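Local coordinates for phosphoenolpyruvate-protein phosphotransferase (Coxiella burnetii, PDB 3TRC), which probably transfers phosphate from phosphoenolpyruvate to a histidine of a partner protein, with magnesium as cofactor, and is represented here by its GAF domain, at residues Glu87-Ala95 and Glu136-Glu145. Numbering follows the deposited sequence.
Sequences EEPINLADA and ESHHFAEEEE
Asn91 reaches from strand 90-92, outermost in the sheet of this chain, to the backbone of Phe140 and binds it twice. Its OD1 accepts the Phe140 N-H at 2.8 Å, in the carbonyl plane and on a lone pair, with a nearly straight N-H...O angle of 169°. Its ND2 returns a bond to Phe140 O, also 2.8 Å long, so the primary amide pairs with both polar backbone atoms of one residue, much as a neighbouring strand would. CG stands anti to the backbone N (chi1 -170°), which carries the amide across to the Phe140 backbone. The second N-H of ND2 meets Glu145 OE1 at 3.0 Å; this acceptor lies almost in the amide plane but is approached on its anti side, the amide and carboxylate planes being 60° apart. Glu145, extended from the first turn of helix 142-164, sets its other oxygen, OE2, 3.5 Å from Pro89 CB. His139 CB packs 3.2 Å from Asn91 OD1, while the Phe140 ring turns its edge to that oxygen and its side chain packs on Leu116 and Ile132 of the sheet. Farther along, the two segments meet through backbone C-H...O contacts, His139 CA to Leu92 O and, more bent, Ser137 CA to Ala93 O; Ser137 itself centres an inverse gamma turn. A water lies between Ser137 OG and Asp94 OD2, its distance to the hydroxyl so short that this link is uncertain, while Asp94 OD1 is bonded to His113. The contact thus ties strand 90-92 to the loop leading into helix 142-164; three bonds fix the Asn91 amide's rotation, since exchanging its O and N would oppose like partners at every one.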
loop_
_atom_site.group_PDB
_atom_site.type_symbol
_atom_site.label_atom_id
_atom_site.label_comp_id
_atom_site.label_asym_id
_atom_site.label_seq_id
_atom_site.Cartn_x
_atom_site.Cartn_y
_atom_site.Cartn_z
ATOM N N GLU A 87 7.990 -11.957 -15.173
ATOM C CA GLU A 87 7.780 -10.757 -14.376
ATOM C C GLU A 87 6.340 -10.267 -14.535
ATOM O O GLU A 87 6.080 -9.068 -14.568
ATOM C CB GLU A 87 8.799 -9.670 -14.740
ATOM C CG GLU A 87 10.228 -10.068 -14.385
ATOM C CD GLU A 87 11.238 -8.958 -14.578
ATOM O OE1 GLU A 87 10.872 -7.888 -15.110
ATOM O OE2 GLU A 87 12.410 -9.161 -14.194
ATOM N N GLU A 88 5.421 -11.224 -14.638
ATOM C CA GLU A 88 3.988 -10.962 -14.733
ATOM C C GLU A 88 3.265 -11.995 -13.893
ATOM O O GLU A 88 3.776 -13.096 -13.687
ATOM C CB GLU A 88 3.483 -11.135 -16.164
ATOM C CG GLU A 88 4.142 -10.297 -17.229
ATOM C CD GLU A 88 3.651 -10.691 -18.614
ATOM O OE1 GLU A 88 2.916 -11.702 -18.714
ATOM O OE2 GLU A 88 3.993 -9.999 -19.596
ATOM N N PRO A 89 2.059 -11.660 -13.412
ATOM C CA PRO A 89 1.304 -12.682 -12.685
ATOM C C PRO A 89 0.883 -13.849 -13.574
ATOM O O PRO A 89 0.614 -13.676 -14.767
ATOM C CB PRO A 89 0.068 -11.919 -12.188
ATOM C CG PRO A 89 0.485 -10.482 -12.180
ATOM C CD PRO A 89 1.423 -10.337 -13.338
ATOM N N ILE A 90 0.839 -15.039 -12.983
ATOM C CA ILE A 90 0.227 -16.194 -13.617
ATOM C C ILE A 90 -0.946 -16.618 -12.737
ATOM O O ILE A 90 -0.779 -16.913 -11.552
ATOM C CB ILE A 90 1.223 -17.356 -13.804
ATOM C CG1 ILE A 90 2.399 -16.908 -14.679
ATOM C CG2 ILE A 90 0.526 -18.555 -14.434
ATOM C CD1 ILE A 90 3.401 -18.016 -14.984
ATOM N N ASN A 91 -2.135 -16.617 -13.327
ATOM C CA ASN A 91 -3.389 -16.857 -12.618
ATOM C C ASN A 91 -4.111 -18.015 -13.298
ATOM O O ASN A 91 -4.583 -17.879 -14.435
ATOM C CB ASN A 91 -4.227 -15.579 -12.695
ATOM C CG ASN A 91 -5.455 -15.603 -11.803
ATOM O OD1 ASN A 91 -5.925 -16.653 -11.384
ATOM N ND2 ASN A 91 -5.990 -14.417 -11.522
ATOM N N LEU A 92 -4.189 -19.154 -12.618
ATOM C CA LEU A 92 -4.725 -20.373 -13.223
ATOM C C LEU A 92 -5.785 -21.026 -12.345
ATOM O O LEU A 92 -5.745 -20.912 -11.122
ATOM C CB LEU A 92 -3.593 -21.375 -13.459
ATOM C CG LEU A 92 -2.386 -20.851 -14.235
ATOM C CD1 LEU A 92 -1.205 -21.813 -14.127
ATOM C CD2 LEU A 92 -2.755 -20.593 -15.682
ATOM N N ALA A 93 -6.717 -21.734 -12.975
ATOM C CA ALA A 93 -7.730 -22.486 -12.246
ATOM C C ALA A 93 -7.233 -23.872 -11.834
ATOM O O ALA A 93 -7.686 -24.429 -10.835
ATOM C CB ALA A 93 -8.997 -22.611 -13.072
ATOM N N ASP A 94 -6.304 -24.430 -12.604
ATOM C CA ASP A 94 -5.788 -25.765 -12.305
ATOM C C ASP A 94 -4.300 -25.875 -12.642
ATOM O O ASP A 94 -3.925 -26.372 -13.709
ATOM C CB ASP A 94 -6.590 -26.821 -13.073
ATOM C CG ASP A 94 -6.631 -28.163 -12.364
ATOM O OD1 ASP A 94 -5.759 -28.434 -11.511
ATOM O OD2 ASP A 94 -7.539 -28.962 -12.676
ATOM N N ALA A 95 -3.462 -25.424 -11.713
ATOM C CA ALA A 95 -2.015 -25.371 -11.921
ATOM C C ALA A 95 -1.379 -26.687 -12.374
ATOM O O ALA A 95 -0.530 -26.678 -13.257
ATOM C CB ALA A 95 -1.309 -24.843 -10.663
ATOM N N GLU A 136 -9.927 -25.325 -4.486
ATOM C CA GLU A 136 -10.901 -25.238 -5.566
ATOM C C GLU A 136 -10.167 -25.034 -6.878
ATOM O O GLU A 136 -9.129 -24.366 -6.919
ATOM C CB GLU A 136 -11.869 -24.070 -5.344
ATOM C CG GLU A 136 -12.770 -24.212 -4.129
ATOM C CD GLU A 136 -14.022 -25.015 -4.417
ATOM O OE1 GLU A 136 -14.368 -25.178 -5.607
ATOM O OE2 GLU A 136 -14.666 -25.483 -3.452
ATOM N N SER A 137 -10.699 -25.609 -7.950
ATOM C CA SER A 137 -10.131 -25.389 -9.274
ATOM C C SER A 137 -10.702 -24.103 -9.869
ATOM O O SER A 137 -11.386 -24.120 -10.893
ATOM C CB SER A 137 -10.396 -26.587 -10.193
ATOM O OG SER A 137 -9.699 -27.736 -9.737
ATOM N N HIS A 138 -10.421 -22.989 -9.200
ATOM C CA HIS A 138 -10.889 -21.677 -9.622
ATOM C C HIS A 138 -9.693 -20.774 -9.754
ATOM O O HIS A 138 -8.815 -20.780 -8.892
ATOM C CB HIS A 138 -11.789 -21.056 -8.551
ATOM C CG HIS A 138 -13.093 -21.757 -8.365
ATOM N ND1 HIS A 138 -14.026 -21.354 -7.433
ATOM C CD2 HIS A 138 -13.624 -22.835 -8.988
ATOM C CE1 HIS A 138 -15.074 -22.155 -7.491
ATOM N NE2 HIS A 138 -14.854 -23.064 -8.422
ATOM N N HIS A 139 -9.653 -19.965 -10.800
ATOM C CA HIS A 139 -8.643 -18.925 -10.825
ATOM C C HIS A 139 -9.026 -17.839 -9.819
ATOM O O HIS A 139 -10.080 -17.908 -9.182
ATOM C CB HIS A 139 -8.462 -18.354 -12.230
ATOM C CG HIS A 139 -9.611 -17.526 -12.703
ATOM N ND1 HIS A 139 -10.707 -18.066 -13.342
ATOM C CD2 HIS A 139 -9.831 -16.191 -12.642
ATOM C CE1 HIS A 139 -11.553 -17.100 -13.651
ATOM N NE2 HIS A 139 -11.046 -15.953 -13.236
ATOM N N PHE A 140 -8.153 -16.853 -9.658
ATOM C CA PHE A 140 -8.407 -15.763 -8.728
ATOM C C PHE A 140 -9.042 -14.578 -9.442
ATOM O O PHE A 140 -8.612 -14.188 -10.526
ATOM C CB PHE A 140 -7.117 -15.365 -7.996
ATOM C CG PHE A 140 -6.649 -16.402 -7.010
ATOM C CD1 PHE A 140 -6.888 -16.246 -5.654
ATOM C CD2 PHE A 140 -5.999 -17.551 -7.447
ATOM C CE1 PHE A 140 -6.477 -17.209 -4.745
ATOM C CE2 PHE A 140 -5.578 -18.511 -6.547
ATOM C CZ PHE A 140 -5.820 -18.341 -5.194
ATOM N N ALA A 141 -10.085 -14.020 -8.833
ATOM C CA ALA A 141 -10.851 -12.972 -9.481
ATOM C C ALA A 141 -10.045 -11.680 -9.599
ATOM O O ALA A 141 -9.005 -11.520 -8.962
ATOM C CB ALA A 141 -12.150 -12.730 -8.728
ATOM N N GLU A 142 -10.538 -10.765 -10.424
ATOM C CA GLU A 142 -9.817 -9.530 -10.726
ATOM C C GLU A 142 -9.399 -8.735 -9.494
ATOM O O GLU A 142 -8.267 -8.253 -9.424
ATOM C CB GLU A 142 -10.660 -8.650 -11.650
ATOM C CG GLU A 142 -9.965 -7.387 -12.114
ATOM C CD GLU A 142 -10.830 -6.571 -13.059
ATOM O OE1 GLU A 142 -12.060 -6.793 -13.092
ATOM O OE2 GLU A 142 -10.278 -5.715 -13.775
ATOM N N GLU A 143 -10.307 -8.582 -8.533
ATOM C CA GLU A 143 -9.986 -7.816 -7.332
ATOM C C GLU A 143 -8.968 -8.548 -6.457
ATOM O O GLU A 143 -8.191 -7.918 -5.740
ATOM C CB GLU A 143 -11.242 -7.471 -6.524
ATOM C CG GLU A 143 -11.962 -8.672 -5.891
ATOM C CD GLU A 143 -12.977 -9.335 -6.816
ATOM O OE1 GLU A 143 -12.874 -9.198 -8.056
ATOM O OE2 GLU A 143 -13.896 -9.999 -6.294
ATOM N N GLU A 144 -8.971 -9.877 -6.529
ATOM C CA GLU A 144 -8.016 -10.665 -5.771
ATOM C C GLU A 144 -6.621 -10.451 -6.332
ATOM O O GLU A 144 -5.667 -10.261 -5.590
ATOM C CB GLU A 144 -8.363 -12.148 -5.836
ATOM C CG GLU A 144 -9.721 -12.501 -5.252
ATOM C CD GLU A 144 -9.895 -14.007 -5.143
ATOM O OE1 GLU A 144 -9.413 -14.570 -4.138
ATOM O OE2 GLU A 144 -10.487 -14.615 -6.064
ATOM N N GLU A 145 -6.506 -10.495 -7.653
ATOM C CA GLU A 145 -5.212 -10.294 -8.281
ATOM C C GLU A 145 -4.707 -8.869 -8.028
ATOM O O GLU A 145 -3.557 -8.682 -7.655
ATOM C CB GLU A 145 -5.259 -10.612 -9.778
ATOM C CG GLU A 145 -3.897 -10.492 -10.446
ATOM C CD GLU A 145 -3.903 -10.898 -11.905
ATOM O OE1 GLU A 145 -4.726 -11.752 -12.293
ATOM O OE2 GLU A 145 -3.067 -10.361 -12.664
HETATM O O HOH W 1 -9.770 -30.068 -10.712
#